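Putative hydroxymethylglutaryl-CoA synthase (Streptococcus mutans, PDB 3SQZ) probably makes hydroxymethylglutaryl-CoA from acetyl-CoA and acetoacetyl-CoA, as a thiolase-fold synthase that binds coenzyme A. Local coordinates at residues L88-D101 and T186-K198. Residues are numbered along the deposited sequence; the frame is centred on the assembly and turned at random.
With COA (coenzyme A), chain D.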
loop_
_atom_site.group_PDB
_atom_site.type_symbol
_atom_site.label_atom_id
_atom_site.label_comp_id
_atom_site.label_asym_id
_atom_site.label_seq_id
_atom_site.Cartn_x
_atom_site.Cartn_y
_atom_site.Cartn_z
ATOM N N LEU A 88 1.818 6.901 -10.032
ATOM C CA LEU A 88 0.895 6.642 -8.931
ATOM C C LEU A 88 1.409 7.296 -7.648
ATOM O O LEU A 88 0.631 7.903 -6.903
ATOM C CB LEU A 88 0.674 5.142 -8.738
ATOM C CG LEU A 88 -0.075 4.438 -9.873
ATOM C CD1 LEU A 88 -0.017 2.938 -9.672
ATOM C CD2 LEU A 88 -1.519 4.927 -9.989
ATOM N N ALA A 89 2.714 7.183 -7.393
ATOM C CA ALA A 89 3.301 7.775 -6.193
ATOM C C ALA A 89 3.125 9.297 -6.206
ATOM O O ALA A 89 2.681 9.894 -5.216
ATOM C CB ALA A 89 4.765 7.402 -6.068
ATOM N N ALA A 90 3.433 9.929 -7.336
ATOM C CA ALA A 90 3.292 11.374 -7.439
ATOM C C ALA A 90 1.830 11.789 -7.289
ATOM O O ALA A 90 1.534 12.796 -6.653
ATOM C CB ALA A 90 3.867 11.874 -8.757
ATOM N N GLY A 91 0.911 11.026 -7.881
ATOM C CA GLY A 91 -0.508 11.305 -7.736
ATOM C C GLY A 91 -0.949 11.250 -6.284
ATOM O O GLY A 91 -1.697 12.113 -5.817
ATOM N N SER A 92 -0.486 10.243 -5.551
ATOM C CA SER A 92 -0.922 10.098 -4.165
ATOM C C SER A 92 -0.419 11.261 -3.310
ATOM O O SER A 92 -1.122 11.735 -2.425
ATOM C CB SER A 92 -0.524 8.729 -3.590
ATOM O OG SER A 92 0.880 8.563 -3.446
ATOM N N ALA A 93 0.788 11.739 -3.588
ATOM C CA ALA A 93 1.317 12.886 -2.866
ATOM C C ALA A 93 0.592 14.177 -3.266
ATOM O O ALA A 93 0.349 15.057 -2.440
ATOM C CB ALA A 93 2.800 13.016 -3.117
ATOM N N ASN A 94 0.248 14.286 -4.543
ATOM C CA ASN A 94 -0.448 15.464 -5.037
ATOM C C ASN A 94 -1.796 15.647 -4.340
ATOM O O ASN A 94 -2.287 16.764 -4.220
ATOM C CB ASN A 94 -0.625 15.336 -6.546
ATOM C CG ASN A 94 -1.182 16.582 -7.179
ATOM O OD1 ASN A 94 -0.579 17.652 -7.127
ATOM N ND2 ASN A 94 -2.334 16.445 -7.802
ATOM N N GLU A 95 -2.376 14.542 -3.867
ATOM C CA GLU A 95 -3.632 14.569 -3.124
ATOM C C GLU A 95 -3.532 15.369 -1.826
ATOM O O GLU A 95 -4.537 15.910 -1.363
ATOM C CB GLU A 95 -4.080 13.139 -2.786
ATOM C CG GLU A 95 -4.539 12.288 -3.960
ATOM C CD GLU A 95 -5.992 12.544 -4.342
ATOM O OE1 GLU A 95 -6.878 12.449 -3.467
ATOM O OE2 GLU A 95 -6.252 12.819 -5.528
ATOM N N ILE A 96 -2.343 15.421 -1.221
ATOM C CA ILE A 96 -2.223 15.938 0.141
ATOM C C ILE A 96 -1.242 17.092 0.363
ATOM O O ILE A 96 -1.353 17.791 1.361
ATOM C CB ILE A 96 -1.882 14.809 1.152
ATOM C CG1 ILE A 96 -0.621 14.048 0.726
ATOM C CG2 ILE A 96 -3.070 13.868 1.308
ATOM C CD1 ILE A 96 -0.001 13.198 1.831
ATOM N N LEU A 97 -0.285 17.304 -0.534
ATOM C CA LEU A 97 0.773 18.275 -0.227
ATOM C C LEU A 97 0.381 19.718 -0.493
ATOM O O LEU A 97 -0.202 20.037 -1.522
ATOM C CB LEU A 97 2.050 17.983 -1.005
ATOM C CG LEU A 97 2.739 16.658 -0.689
ATOM C CD1 LEU A 97 4.074 16.587 -1.408
ATOM C CD2 LEU A 97 2.897 16.423 0.813
ATOM N N THR A 98 0.740 20.589 0.439
ATOM C CA THR A 98 0.596 22.023 0.263
ATOM C C THR A 98 1.937 22.647 -0.112
ATOM O O THR A 98 2.978 21.997 -0.054
ATOM C CB THR A 98 0.155 22.679 1.566
ATOM O OG1 THR A 98 1.164 22.446 2.558
ATOM C CG2 THR A 98 -1.192 22.130 2.026
ATOM N N ALA A 99 1.913 23.922 -0.478
ATOM C CA ALA A 99 3.151 24.643 -0.745
ATOM C C ALA A 99 4.063 24.632 0.475
ATOM O O ALA A 99 5.279 24.483 0.351
ATOM C CB ALA A 99 2.850 26.069 -1.168
ATOM N N GLU A 100 3.481 24.777 1.656
ATOM C CA GLU A 100 4.273 24.754 2.878
ATOM C C GLU A 100 4.927 23.382 3.076
ATOM O O GLU A 100 6.100 23.291 3.463
ATOM C CB GLU A 100 3.399 25.113 4.074
ATOM C CG GLU A 100 4.124 25.137 5.405
ATOM C CD GLU A 100 3.156 25.313 6.559
ATOM O OE1 GLU A 100 2.869 26.475 6.919
ATOM O OE2 GLU A 100 2.660 24.289 7.084
ATOM N N ASP A 101 4.185 22.310 2.808
ATOM C CA ASP A 101 4.774 20.977 2.911
ATOM C C ASP A 101 5.993 20.874 2.000
ATOM O O ASP A 101 7.028 20.329 2.386
ATOM C CB ASP A 101 3.788 19.881 2.489
ATOM C CG ASP A 101 2.640 19.690 3.461
ATOM O OD1 ASP A 101 2.823 19.887 4.678
ATOM O OD2 ASP A 101 1.549 19.304 2.984
ATOM N N THR A 186 -5.118 -11.916 -7.518
ATOM C CA THR A 186 -4.627 -11.029 -6.461
ATOM C C THR A 186 -3.707 -9.950 -7.024
ATOM O O THR A 186 -2.698 -9.567 -6.405
ATOM C CB THR A 186 -3.954 -11.802 -5.300
ATOM O OG1 THR A 186 -2.845 -12.571 -5.783
ATOM C CG2 THR A 186 -4.960 -12.732 -4.652
ATOM N N GLN A 187 -4.095 -9.439 -8.189
ATOM C CA GLN A 187 -3.430 -8.303 -8.817
ATOM C C GLN A 187 -4.009 -6.988 -8.285
ATOM O O GLN A 187 -4.939 -6.999 -7.471
ATOM C CB GLN A 187 -3.533 -8.438 -10.340
ATOM C CG GLN A 187 -2.655 -9.587 -10.826
ATOM C CD GLN A 187 -2.722 -9.892 -12.309
ATOM O OE1 GLN A 187 -1.716 -10.288 -12.898
ATOM N NE2 GLN A 187 -3.901 -9.760 -12.914
ATOM N N GLY A 188 -3.445 -5.856 -8.705
ATOM C CA GLY A 188 -3.925 -4.560 -8.267
ATOM C C GLY A 188 -2.901 -3.476 -8.532
ATOM O O GLY A 188 -1.819 -3.742 -9.067
ATOM N N ALA A 189 -3.241 -2.245 -8.172
ATOM C CA ALA A 189 -2.350 -1.116 -8.416
ATOM C C ALA A 189 -2.749 0.043 -7.524
ATOM O O ALA A 189 -3.939 0.317 -7.363
ATOM C CB ALA A 189 -2.415 -0.690 -9.870
ATOM N N GLY A 190 -1.770 0.741 -6.952
ATOM C CA GLY A 190 -2.080 1.929 -6.189
ATOM C C GLY A 190 -0.897 2.428 -5.400
ATOM O O GLY A 190 0.132 1.752 -5.288
ATOM N N SER A 191 -1.055 3.624 -4.851
ATOM C CA SER A 191 -0.023 4.232 -4.021
ATOM C C SER A 191 -0.649 4.970 -2.858
ATOM O O SER A 191 -1.611 5.724 -3.029
ATOM C CB SER A 191 0.818 5.226 -4.822
ATOM O OG SER A 191 1.759 5.890 -3.983
ATOM N N ILE A 192 -0.059 4.771 -1.684
ATOM C CA ILE A 192 -0.339 5.545 -0.489
ATOM C C ILE A 192 0.787 6.554 -0.281
ATOM O O ILE A 192 1.964 6.208 -0.414
ATOM C CB ILE A 192 -0.416 4.619 0.747
ATOM C CG1 ILE A 192 -1.717 3.806 0.715
ATOM C CG2 ILE A 192 -0.260 5.411 2.041
ATOM C CD1 ILE A 192 -2.949 4.557 1.161
ATOM N N ALA A 193 0.427 7.798 0.010
ATOM C CA ALA A 193 1.389 8.819 0.431
ATOM C C ALA A 193 1.107 9.165 1.884
ATOM O O ALA A 193 -0.046 9.357 2.263
ATOM C CB ALA A 193 1.261 10.062 -0.434
ATOM N N MET A 194 2.155 9.250 2.698
ATOM C CA MET A 194 2.025 9.650 4.095
ATOM C C MET A 194 2.977 10.798 4.373
ATOM O O MET A 194 4.168 10.706 4.070
ATOM C CB MET A 194 2.303 8.469 5.030
ATOM C CG MET A 194 1.222 7.409 4.938
ATOM S SD MET A 194 1.537 5.887 5.849
ATOM C CE MET A 194 2.815 5.158 4.830
ATOM N N LEU A 195 2.447 11.886 4.913
ATOM C CA LEU A 195 3.264 13.001 5.349
ATOM C C LEU A 195 3.507 12.857 6.835
ATOM O O LEU A 195 2.550 12.797 7.623
ATOM C CB LEU A 195 2.552 14.312 5.051
ATOM C CG LEU A 195 3.374 15.556 5.393
ATOM C CD1 LEU A 195 4.568 15.707 4.443
ATOM C CD2 LEU A 195 2.500 16.788 5.370
ATOM N N VAL A 196 4.780 12.797 7.216
ATOM C CA VAL A 196 5.166 12.615 8.604
ATOM C C VAL A 196 5.743 13.916 9.146
ATOM O O VAL A 196 6.589 14.531 8.496
ATOM C CB VAL A 196 6.196 11.470 8.730
ATOM C CG1 VAL A 196 6.698 11.336 10.172
ATOM C CG2 VAL A 196 5.589 10.166 8.223
ATOM N N LYS A 197 5.253 14.351 10.306
ATOM C CA LYS A 197 5.749 15.567 10.937
ATOM C C LYS A 197 5.407 15.573 12.419
ATOM O O LYS A 197 4.712 14.689 12.919
ATOM C CB LYS A 197 5.185 16.816 10.256
ATOM C CG LYS A 197 3.681 16.955 10.396
ATOM C CD LYS A 197 3.152 18.173 9.650
ATOM C CE LYS A 197 3.536 19.472 10.334
ATOM N NZ LYS A 197 2.902 19.603 11.677
ATOM N N LYS A 198 5.928 16.568 13.121
ATOM C CA LYS A 198 5.599 16.778 14.519
ATOM C C LYS A 198 4.151 17.238 14.648
ATOM O O LYS A 198 3.611 17.871 13.743
ATOM C CB LYS A 198 6.550 17.820 15.113
ATOM C CG LYS A 198 6.433 17.988 16.610
ATOM C CD LYS A 198 7.496 18.932 17.146
ATOM C CE LYS A 198 7.080 20.388 16.998
ATOM N NZ LYS A 198 6.883 20.787 15.578
HETATM N N1A COA D . -16.611 -20.873 -2.875
HETATM C C2A COA D . -15.993 -20.289 -1.827
HETATM N N3A COA D . -14.619 -20.382 -1.693
HETATM C C4A COA D . -13.899 -21.065 -2.624
HETATM C C5A COA D . -14.530 -21.673 -3.709
HETATM C C6A COA D . -15.865 -21.581 -3.838
HETATM N N6A COA D . -16.527 -22.195 -4.951
HETATM N N7A COA D . -13.576 -22.284 -4.481
HETATM C C8A COA D . -12.383 -22.080 -3.913
HETATM N N9A COA D . -12.610 -21.326 -2.734
HETATM C C1B COA D . -11.580 -20.754 -1.878
HETATM C C2B COA D . -10.885 -21.488 -0.699
HETATM O O2B COA D . -11.288 -22.585 -0.011
HETATM C C3B COA D . -9.975 -20.391 -0.174
HETATM O O3B COA D . -10.040 -19.818 1.072
HETATM P P3B COA D . -9.531 -20.534 2.343
HETATM O O7A COA D . -7.960 -20.474 2.364
HETATM O O8A COA D . -10.133 -19.701 3.519
HETATM O O9A COA D . -10.024 -21.958 2.363
HETATM C C4B COA D . -9.626 -19.668 -1.418
HETATM O O4B COA D . -10.922 -19.460 -2.015
HETATM C C5B COA D . -8.355 -19.823 -2.182
HETATM O O5B COA D . -8.427 -21.114 -2.722
HETATM P P1A COA D . -7.229 -21.678 -3.587
HETATM O O1A COA D . -5.888 -21.627 -2.751
HETATM O O2A COA D . -7.543 -23.092 -4.033
HETATM O O3A COA D . -7.108 -20.702 -4.839
HETATM P P2A COA D . -5.825 -20.580 -5.768
HETATM O O4A COA D . -5.096 -21.967 -5.912
HETATM O O5A COA D . -6.245 -20.072 -7.127
HETATM O O6A COA D . -4.807 -19.539 -5.105
HETATM C CBP COA D . -4.091 -17.596 -3.834
HETATM C CCP COA D . -5.227 -18.480 -4.285
HETATM C CDP COA D . -3.143 -18.406 -3.015
HETATM C CEP COA D . -4.612 -16.451 -3.000
HETATM C CAP COA D . -3.416 -17.067 -5.068
HETATM O OAP COA D . -4.174 -16.117 -5.701
HETATM C C9P COA D . -2.012 -16.560 -4.803
HETATM O O9P COA D . -1.059 -17.312 -4.623
HETATM N N8P COA D . -1.851 -15.095 -4.827
HETATM C C7P COA D . -0.607 -14.468 -4.425
HETATM C C6P COA D . -0.348 -14.521 -2.934
HETATM C C5P COA D . 0.891 -13.730 -2.507
HETATM O O5P COA D . 1.331 -12.837 -3.193
HETATM N N4P COA D . 1.475 -14.009 -1.223
HETATM C C3P COA D . 2.600 -13.194 -0.740
HETATM C C2P COA D . 2.316 -12.277 0.417
HETATM S S1P COA D . 1.435 -12.981 1.773
#
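Ser191 and Ser92 join strand 188-198 to helix 85-94 through a buried hydroxyl pair, Ser191 OG donating to Ser92 OG over 2.9 Å. Followed outward, Ser191 begins with CB lying 3.4 Å from Leu88 O; its OG, turned anti to the backbone N (chi1 176°), then slips over the helix backbone, 3.3 Å from Ala89 CA, before meeting Ser92. Ser92 OG in turn donates to Ala89 O, tilted 25° from its carbonyl plane, so two hydrogen bonds grip this hydroxyl and Ala89 O also serves Ala93 N. The small residues allow close approach: the axes of helix segment 88-94 and strand 188-198 come within 6.9 Å and cross at -44°, and Ala193 CB sits 3.4 Å from Ser92 OG. Leu88 CD1 lies against the backbone of Gly190, while Ile96 CD1 spans Ala193 and Leu195. Leu195 then forks, CD1 meeting Leu97 CD2 at 4.1 Å and CD2 pressing on the carboxylate of Asp101. That carboxylate is held by salt bridges to Lys41 and Arg166; its OD2 accepts from Thr98 N while Thr98 OG1 accepts from Asp101 N, a capping box starting helix 99-104. Just before the strand, Thr186 OG1 accepts from coenzyme A N8P; the chain then runs from the coenzyme A pocket into this packing. Within the mixed sheet of the thiolase fold, strand 188-198 lies between strands 166-175 and 37-45, and helix 85-94 packs across its face, with strand 407-413 touching Ala90 and Asn94.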